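Local coordinates for protein putative methyltransferase from antibiotic biosynthesis pathway (Anabaena variabilis ATCC 29413, PDB 3EGE) that probably transfers a methyl group from S-adenosylmethionine to a substrate that remains unspecified, as related methyltransferases do, at residues P196-R205 against V219-L230. Sequence-based numbering, arbitrary orientation.
Sequences PELYLKAEVR and VEKGLELLTADL
Leu223 lays its two methyls against the Arg205 guanidinium: CD1 sits over the centre of the plane, 3.6 Å from Arg205 CZ, and CD2 comes 3.5 Å from Arg205 NE. The two side chains approach from opposite directions, while Ala202 CA lies against the other face near its rim, so the flat group is sandwiched between apolar carbons. Val219 CG1 touches Arg205 CD nearer the backbone. About one helical turn beyond Leu223, Leu226 and Thr227 receive Leu200, whose CD2 comes 3.9 Å from Leu226 CD2 and 3.4 Å from Thr227 OG1. Leu226 CD2 also packs on Tyr199 CB and on the carbonyl of Pro196. At the end of the row Leu230 splays its branches, CD2 onto the Pro196 ring (3.8 Å to CG) and CD1 toward the backbone of Glu197.

Two hydrogen bonds tie the edge of the guanidinium to the turn before its helix and fix the orientation of its plane. NE of Arg205 donates to Tyr199 O (2.8 Å) and NH2 donates to Leu200 O (3.2 Å), both acceptors lying close to the guanidinium plane; the second bond is nearly straight, yet its donor stands above the carbonyl plane of Leu200. A bend at chi3 (-76°) folds the arginine back onto these carbonyls. On the opposing helix Thr227 turns its hydroxyl back to Leu223 O (2.6 Å), leaving OG1 beside the Leu200 methyls.

The interface is thus mainly apolar packing of the 3-10 turn 196-200 and Arg205 of helix 202-206 on one side of helix 216-231. Phe211 of helix 209-213 touches both Arg205 and Val219, and Trp235 of helix 234-239 packs on Pro196, Leu226 and Leu230, in the helical region that the chain forms between strands 172-181 and 247-248, consistent with an insertion late in a Rossmann-like methyltransferase sheet.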
loop_
_atom_site.group_PDB
_atom_site.type_symbol
_atom_site.label_atom_id
_atom_site.label_comp_id
_atom_site.label_asym_id
_atom_site.label_seq_id
_atom_site.Cartn_x
_atom_site.Cartn_y
_atom_site.Cartn_z
ATOM N N PRO A 196 -15.705 6.947 10.357
ATOM C CA PRO A 196 -16.363 5.633 10.363
ATOM C C PRO A 196 -17.498 5.433 9.360
ATOM O O PRO A 196 -17.687 4.305 8.850
ATOM C CB PRO A 196 -16.886 5.506 11.802
ATOM C CG PRO A 196 -16.968 6.884 12.295
ATOM C CD PRO A 196 -15.778 7.566 11.691
ATOM N N GLU A 197 -18.234 6.516 9.111
ATOM C CA GLU A 197 -19.338 6.547 8.167
ATOM C C GLU A 197 -18.938 6.210 6.728
ATOM O O GLU A 197 -19.761 5.677 5.972
ATOM C CB GLU A 197 -20.120 7.881 8.262
ATOM C CG GLU A 197 -19.435 9.172 7.722
ATOM C CD GLU A 197 -18.196 9.654 8.483
ATOM O OE1 GLU A 197 -18.041 9.317 9.686
ATOM O OE2 GLU A 197 -17.390 10.390 7.858
ATOM N N LEU A 198 -17.684 6.470 6.356
ATOM C CA LEU A 198 -17.217 6.141 5.010
ATOM C C LEU A 198 -17.315 4.638 4.660
ATOM O O LEU A 198 -17.540 4.278 3.477
ATOM C CB LEU A 198 -15.789 6.664 4.749
ATOM C CG LEU A 198 -15.567 8.176 4.625
ATOM C CD1 LEU A 198 -14.097 8.442 4.255
ATOM C CD2 LEU A 198 -16.516 8.831 3.597
ATOM N N TYR A 199 -17.145 3.785 5.679
ATOM C CA TYR A 199 -17.250 2.326 5.516
ATOM C C TYR A 199 -18.644 1.843 5.139
ATOM O O TYR A 199 -18.770 0.758 4.593
ATOM C CB TYR A 199 -16.731 1.587 6.757
ATOM C CG TYR A 199 -15.251 1.799 6.921
ATOM C CD1 TYR A 199 -14.341 1.123 6.109
ATOM C CD2 TYR A 199 -14.754 2.732 7.841
ATOM C CE1 TYR A 199 -12.960 1.351 6.221
ATOM C CE2 TYR A 199 -13.386 2.950 7.977
ATOM C CZ TYR A 199 -12.496 2.263 7.170
ATOM O OH TYR A 199 -11.176 2.474 7.333
ATOM N N LEU A 200 -19.672 2.638 5.432
ATOM C CA LEU A 200 -21.039 2.328 5.033
ATOM C C LEU A 200 -21.244 2.505 3.523
ATOM O O LEU A 200 -22.206 1.979 3.000
ATOM C CB LEU A 200 -22.057 3.202 5.778
ATOM C CG LEU A 200 -22.029 3.185 7.311
ATOM C CD1 LEU A 200 -23.161 4.020 7.826
ATOM C CD2 LEU A 200 -22.130 1.779 7.884
ATOM N N LYS A 201 -20.362 3.232 2.827
ATOM C CA LYS A 201 -20.518 3.477 1.385
ATOM C C LYS A 201 -19.955 2.311 0.571
ATOM O O LYS A 201 -18.766 1.994 0.672
ATOM C CB LYS A 201 -19.829 4.777 0.970
ATOM C CG LYS A 201 -20.339 6.028 1.688
ATOM C CD LYS A 201 -19.631 7.295 1.124
ATOM C CE LYS A 201 -20.277 8.621 1.630
ATOM N NZ LYS A 201 -19.731 9.891 0.967
ATOM N N ALA A 202 -20.836 1.674 -0.212
ATOM C CA ALA A 202 -20.498 0.579 -1.137
ATOM C C ALA A 202 -19.257 0.849 -1.990
ATOM O O ALA A 202 -18.440 -0.041 -2.176
ATOM C CB ALA A 202 -21.705 0.269 -2.050
ATOM N N GLU A 203 -19.109 2.081 -2.472
ATOM C CA GLU A 203 -17.942 2.468 -3.283
ATOM C C GLU A 203 -16.643 2.497 -2.510
ATOM O O GLU A 203 -15.589 2.229 -3.096
ATOM C CB GLU A 203 -18.119 3.800 -4.059
ATOM C CG GLU A 203 -18.407 5.093 -3.267
ATOM C CD GLU A 203 -19.893 5.304 -2.920
ATOM O OE1 GLU A 203 -20.638 4.317 -2.609
ATOM O OE2 GLU A 203 -20.308 6.488 -2.946
ATOM N N VAL A 204 -16.706 2.833 -1.221
ATOM C CA VAL A 204 -15.503 2.835 -0.381
ATOM C C VAL A 204 -15.075 1.380 -0.189
ATOM O O VAL A 204 -13.898 1.043 -0.371
ATOM C CB VAL A 204 -15.711 3.597 0.955
ATOM C CG1 VAL A 204 -14.485 3.469 1.880
ATOM C CG2 VAL A 204 -16.032 5.088 0.665
ATOM N N ARG A 205 -16.044 0.518 0.131
ATOM C CA ARG A 205 -15.777 -0.931 0.260
ATOM C C ARG A 205 -15.293 -1.588 -1.043
ATOM O O ARG A 205 -14.456 -2.488 -0.994
ATOM C CB ARG A 205 -16.978 -1.646 0.859
ATOM C CG ARG A 205 -17.093 -1.308 2.323
ATOM C CD ARG A 205 -18.304 -1.902 3.036
ATOM N NE ARG A 205 -19.544 -1.195 2.707
ATOM C CZ ARG A 205 -20.534 -1.642 1.933
ATOM N NH1 ARG A 205 -20.455 -2.782 1.270
ATOM N NH2 ARG A 205 -21.594 -0.875 1.759
ATOM N N VAL A 219 -19.821 -9.197 6.297
ATOM C CA VAL A 219 -19.689 -7.754 5.953
ATOM C C VAL A 219 -20.983 -7.020 6.316
ATOM O O VAL A 219 -20.963 -5.981 7.003
ATOM C CB VAL A 219 -19.366 -7.481 4.435
ATOM C CG1 VAL A 219 -19.370 -5.959 4.168
ATOM C CG2 VAL A 219 -18.003 -8.110 4.016
ATOM N N GLU A 220 -22.094 -7.614 5.899
ATOM C CA GLU A 220 -23.422 -7.062 6.133
ATOM C C GLU A 220 -23.784 -6.909 7.637
ATOM O O GLU A 220 -24.338 -5.883 8.051
ATOM C CB GLU A 220 -24.442 -7.889 5.349
ATOM C CG GLU A 220 -25.799 -7.287 5.251
ATOM C CD GLU A 220 -25.797 -5.904 4.624
ATOM O OE1 GLU A 220 -25.047 -5.669 3.629
ATOM O OE2 GLU A 220 -26.551 -5.071 5.165
ATOM N N LYS A 221 -23.429 -7.896 8.451
ATOM C CA LYS A 221 -23.613 -7.798 9.904
ATOM C C LYS A 221 -22.759 -6.691 10.500
ATOM O O LYS A 221 -23.222 -5.991 11.388
ATOM C CB LYS A 221 -23.343 -9.135 10.607
ATOM C CG LYS A 221 -24.426 -10.179 10.372
ATOM C CD LYS A 221 -25.640 -9.915 11.228
ATOM C CE LYS A 221 -26.881 -10.606 10.682
ATOM N NZ LYS A 221 -27.358 -10.028 9.363
ATOM N N GLY A 222 -21.522 -6.543 10.005
ATOM C CA GLY A 222 -20.628 -5.420 10.380
ATOM C C GLY A 222 -21.231 -4.057 10.031
ATOM O O GLY A 222 -21.208 -3.127 10.851
ATOM N N LEU A 223 -21.790 -3.958 8.827
ATOM C CA LEU A 223 -22.524 -2.763 8.378
ATOM C C LEU A 223 -23.735 -2.446 9.262
ATOM O O LEU A 223 -23.965 -1.278 9.600
ATOM C CB LEU A 223 -22.984 -2.886 6.911
ATOM C CG LEU A 223 -21.911 -2.944 5.830
ATOM C CD1 LEU A 223 -22.535 -3.263 4.467
ATOM C CD2 LEU A 223 -21.102 -1.650 5.804
ATOM N N GLU A 224 -24.496 -3.470 9.631
ATOM C CA GLU A 224 -25.675 -3.277 10.492
ATOM C C GLU A 224 -25.289 -2.770 11.870
ATOM O O GLU A 224 -25.904 -1.836 12.388
ATOM C CB GLU A 224 -26.510 -4.569 10.625
ATOM C CG GLU A 224 -27.277 -4.965 9.359
ATOM C CD GLU A 224 -27.880 -6.382 9.414
ATOM O OE1 GLU A 224 -27.183 -7.334 9.818
ATOM O OE2 GLU A 224 -29.042 -6.552 9.015
ATOM N N LEU A 225 -24.277 -3.397 12.451
ATOM C CA LEU A 225 -23.764 -3.033 13.781
ATOM C C LEU A 225 -23.122 -1.642 13.763
ATOM O O LEU A 225 -23.354 -0.833 14.661
ATOM C CB LEU A 225 -22.779 -4.104 14.253
ATOM C CG LEU A 225 -22.431 -4.318 15.722
ATOM C CD1 LEU A 225 -23.657 -4.696 16.585
ATOM C CD2 LEU A 225 -21.361 -5.430 15.748
ATOM N N LEU A 226 -22.332 -1.350 12.730
ATOM C CA LEU A 226 -21.740 -0.006 12.588
ATOM C C LEU A 226 -22.831 1.078 12.480
ATOM O O LEU A 226 -22.774 2.079 13.198
ATOM C CB LEU A 226 -20.765 0.061 11.405
ATOM C CG LEU A 226 -19.966 1.360 11.228
ATOM C CD1 LEU A 226 -19.296 1.840 12.550
ATOM C CD2 LEU A 226 -18.941 1.196 10.098
ATOM N N THR A 227 -23.842 0.829 11.634
ATOM C CA THR A 227 -24.971 1.753 11.414
ATOM C C THR A 227 -25.757 2.015 12.705
ATOM O O THR A 227 -26.062 3.160 13.015
ATOM C CB THR A 227 -25.913 1.212 10.303
ATOM O OG1 THR A 227 -25.155 0.994 9.102
ATOM C CG2 THR A 227 -27.069 2.168 10.004
ATOM N N ALA A 228 -26.056 0.963 13.457
ATOM C CA ALA A 228 -26.758 1.090 14.742
ATOM C C ALA A 228 -25.912 1.900 15.736
ATOM O O ALA A 228 -26.403 2.862 16.316
ATOM C CB ALA A 228 -27.095 -0.281 15.327
ATOM N N ASP A 229 -24.645 1.514 15.902
ATOM C CA ASP A 229 -23.728 2.199 16.827
ATOM C C ASP A 229 -23.523 3.677 16.514
ATOM O O ASP A 229 -23.420 4.483 17.436
ATOM C CB ASP A 229 -22.364 1.484 16.943
ATOM C CG ASP A 229 -22.414 0.208 17.779
ATOM O OD1 ASP A 229 -23.468 -0.160 18.329
ATOM O OD2 ASP A 229 -21.360 -0.451 17.887
ATOM N N LEU A 230 -23.443 4.008 15.226
ATOM C CA LEU A 230 -23.324 5.409 14.776
ATOM C C LEU A 230 -24.601 6.219 15.033
ATOM O O LEU A 230 -24.509 7.405 15.311
ATOM C CB LEU A 230 -22.915 5.508 13.294
ATOM C CG LEU A 230 -21.455 5.141 12.976
ATOM C CD1 LEU A 230 -21.245 4.895 11.482
ATOM C CD2 LEU A 230 -20.464 6.213 13.527
#